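Local coordinates for putative RnfG subunit of electron transport complex (Thermotoga maritima, PDB 3DCZ), which is probably a flavin-carrying subunit of a membrane-bound complex that couples electron transfer to the translocation of ions across the membrane, at residues 192-195 / 196-200. Sequence-based numbering, arbitrary orientation.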
ATOM      1  N   VAL A 192      -5.501   5.083   5.417  1.00 16.19           N
ATOM      2  CA  VAL A 192      -4.528   6.134   5.144  1.00 14.90           C
ATOM      3  C   VAL A 192      -3.409   6.158   6.194  1.00 12.83           C
ATOM      4  O   VAL A 192      -2.229   6.292   5.874  1.00 14.16           O
ATOM      5  CB  VAL A 192      -5.259   7.489   5.028  1.00 18.47           C
ATOM      6  CG1 VAL A 192      -4.330   8.700   5.271  1.00 17.44           C
ATOM      7  CG2 VAL A 192      -5.951   7.568   3.676  1.00 14.68           C
ATOM      8  N   THR A 193      -3.772   6.002   7.470  1.00 14.20           N
ATOM      9  CA  THR A 193      -2.764   6.029   8.534  1.00 13.73           C
ATOM     10  C   THR A 193      -1.766   4.894   8.356  1.00 13.24           C
ATOM     11  O   THR A 193      -0.541   5.108   8.411  1.00 15.09           O
ATOM     12  CB  THR A 193      -3.435   5.964   9.910  1.00 15.16           C
ATOM     13  OG1 THR A 193      -4.193   7.176  10.114  1.00 15.83           O
ATOM     14  CG2 THR A 193      -2.403   5.853  11.034  1.00 15.97           C
ATOM     15  N   ALA A 194      -2.284   3.684   8.160  1.00 14.32           N
ATOM     16  CA  ALA A 194      -1.442   2.511   7.891  1.00 14.52           C
ATOM     17  C   ALA A 194      -0.477   2.747   6.705  1.00 13.29           C
ATOM     18  O   ALA A 194       0.736   2.489   6.784  1.00 14.75           O
ATOM     19  CB  ALA A 194      -2.323   1.275   7.651  1.00 13.42           C
ATOM     20  N   LEU A 195      -1.017   3.273   5.618  1.00 14.05           N
ATOM     21  CA  LEU A 195      -0.227   3.573   4.411  1.00 14.15           C
ATOM     22  C   LEU A 195       0.885   4.589   4.725  1.00 14.25           C
ATOM     23  O   LEU A 195       2.043   4.417   4.328  1.00 14.31           O
ATOM     24  CB  LEU A 195      -1.152   4.091   3.298  1.00 15.40           C
ATOM     25  CG  LEU A 195      -2.032   2.999   2.697  1.00 13.85           C
ATOM     26  CD1 LEU A 195      -3.055   3.642   1.742  1.00 13.93           C
ATOM     27  CD2 LEU A 195      -1.187   1.899   1.974  1.00 16.03           C
ATOM     28  N   ASN A 196       0.530   5.639   5.461  1.00 14.18           N
ATOM     29  CA  ASN A 196       1.498   6.630   5.839  1.00 12.12           C
ATOM     30  C   ASN A 196       2.621   6.043   6.708  1.00 12.28           C
ATOM     31  O   ASN A 196       3.783   6.414   6.592  1.00 14.29           O
ATOM     32  CB  ASN A 196       0.817   7.775   6.573  1.00 12.58           C
ATOM     33  CG  ASN A 196       0.117   8.749   5.652  1.00 13.39           C
ATOM     34  OD1 ASN A 196       0.538   8.946   4.496  1.00 17.39           O
ATOM     35  ND2 ASN A 196      -0.911   9.407   6.172  1.00 15.71           N
ATOM     36  N   LEU A 197       2.273   5.135   7.614  1.00 13.91           N
ATOM     37  CA  LEU A 197       3.287   4.482   8.424  1.00 14.09           C
ATOM     38  C   LEU A 197       4.217   3.592   7.625  1.00 13.27           C
ATOM     39  O   LEU A 197       5.429   3.536   7.890  1.00 14.61           O
ATOM     40  CB  LEU A 197       2.635   3.698   9.572  1.00 15.44           C
ATOM     41  CG  LEU A 197       1.953   4.546  10.648  1.00 14.93           C
ATOM     42  CD1 LEU A 197       1.264   3.615  11.641  1.00 19.62           C
ATOM     43  CD2 LEU A 197       2.994   5.437  11.290  1.00 16.88           C
HETATM   44  N   MSE A 198       3.657   2.840   6.679  1.00 14.63           N
HETATM   45  CA  MSE A 198       4.471   1.983   5.836  1.00 12.94           C
HETATM   46  C   MSE A 198       5.477   2.815   5.035  1.00 13.84           C
HETATM   47  O   MSE A 198       6.635   2.447   4.896  1.00 15.24           O
HETATM   48  CB  MSE A 198       3.559   1.159   4.911  1.00 13.60           C
HETATM   49  CG  MSE A 198       2.977  -0.049   5.589  1.00 15.73           C
HETATM   50 SE   MSE A 198       1.836  -1.027   4.282  0.75 16.85          SE
HETATM   51  CE  MSE A 198       0.581  -0.210   5.066  1.00 11.54           C
ATOM     52  N   TYR A 199       5.017   3.960   4.539  1.00 14.07           N
ATOM     53  CA  TYR A 199       5.907   4.891   3.833  1.00 14.84           C
ATOM     54  C   TYR A 199       7.010   5.413   4.755  1.00 13.62           C
ATOM     55  O   TYR A 199       8.189   5.423   4.376  1.00 15.18           O
ATOM     56  CB  TYR A 199       5.101   6.020   3.228  1.00 15.56           C
ATOM     57  CG  TYR A 199       5.942   7.072   2.551  1.00 14.92           C
ATOM     58  CD1 TYR A 199       6.552   6.832   1.300  1.00 15.51           C
ATOM     59  CD2 TYR A 199       6.119   8.325   3.137  1.00 15.29           C
ATOM     60  CE1 TYR A 199       7.324   7.828   0.688  1.00 17.70           C
ATOM     61  CE2 TYR A 199       6.894   9.300   2.519  1.00 14.23           C
ATOM     62  CZ  TYR A 199       7.481   9.041   1.297  1.00 15.19           C
ATOM     63  OH  TYR A 199       8.215  10.061   0.676  1.00 20.60           O
ATOM     64  N   ARG A 200       6.637   5.806   5.976  1.00 14.11           N
ATOM     65  CA  ARG A 200       7.622   6.235   6.948  1.00 13.61           C
ATOM     66  C   ARG A 200       8.684   5.181   7.155  1.00 15.99           C
ATOM     67  O   ARG A 200       9.869   5.471   7.144  1.00 16.72           O
ATOM     68  CB  ARG A 200       6.966   6.542   8.258  1.00 15.74           C
ATOM     69  CG  ARG A 200       6.439   7.914   8.347  1.00 26.12           C
ATOM     70  CD  ARG A 200       5.922   8.148   9.764  1.00 26.42           C
ATOM     71  NE  ARG A 200       6.937   8.035  10.811  1.00 23.88           N
ATOM     72  CZ  ARG A 200       6.681   8.111  12.126  1.00 26.60           C
ATOM     73  NH1 ARG A 200       5.436   8.217  12.576  1.00 28.97           N
ATOM     74  NH2 ARG A 200       7.650   8.059  12.992  1.00 21.77           N
TER
HETATM   75  O   HOH W   1      -2.703   9.522   8.589  1.00 27.95           O
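N196 lies side by side with V192, one helical turn earlier, the two side chains pointing the same way; ND2 of N196 comes 3.6 Å from CG1 of V192, so the amide nitrogen rests against a methyl group. A water joins the same amide to T193: it accepts from ND2 of N196 at 3.0 Å and donates to OG1 of T193 at 3.2 Å. On another side of the helix, M198 lies against the preceding turn, its CG 3.6 Å from O of A194; its end methyl, turned toward A194 and L195, is doubtfully placed, and its contacts there are only approximate. Beneath these side chains runs the i to i+4 ladder of helix 188-206, in which the N atoms of N196, L197, M198 and Y199 donate to the O atoms of V192, T193, A194 and L195; the first of these bonds, N196 N to V192 O, measures 2.9 Å with an N-H...O angle of 163°. This helix packs on the five-stranded antiparallel sheet of this FMN-binding-family protein: A194, L195 and M198 face V100, A102 and F104 of strand 98-107, while L197 reaches Y64 of strand 59-64. In the next shell, OD1 of N196 accepts a hydrogen bond from the backbone N of L153, which fixes the turn of the amide, and OG1 of T193 is hydrogen-bonded to O of R189. A leucine in place of N196 would probably leave the L153 N-H without its acceptor and the bridging water without its ND2 donor. Farther along, Y199 leans on L149 and K150 of helix 146-151.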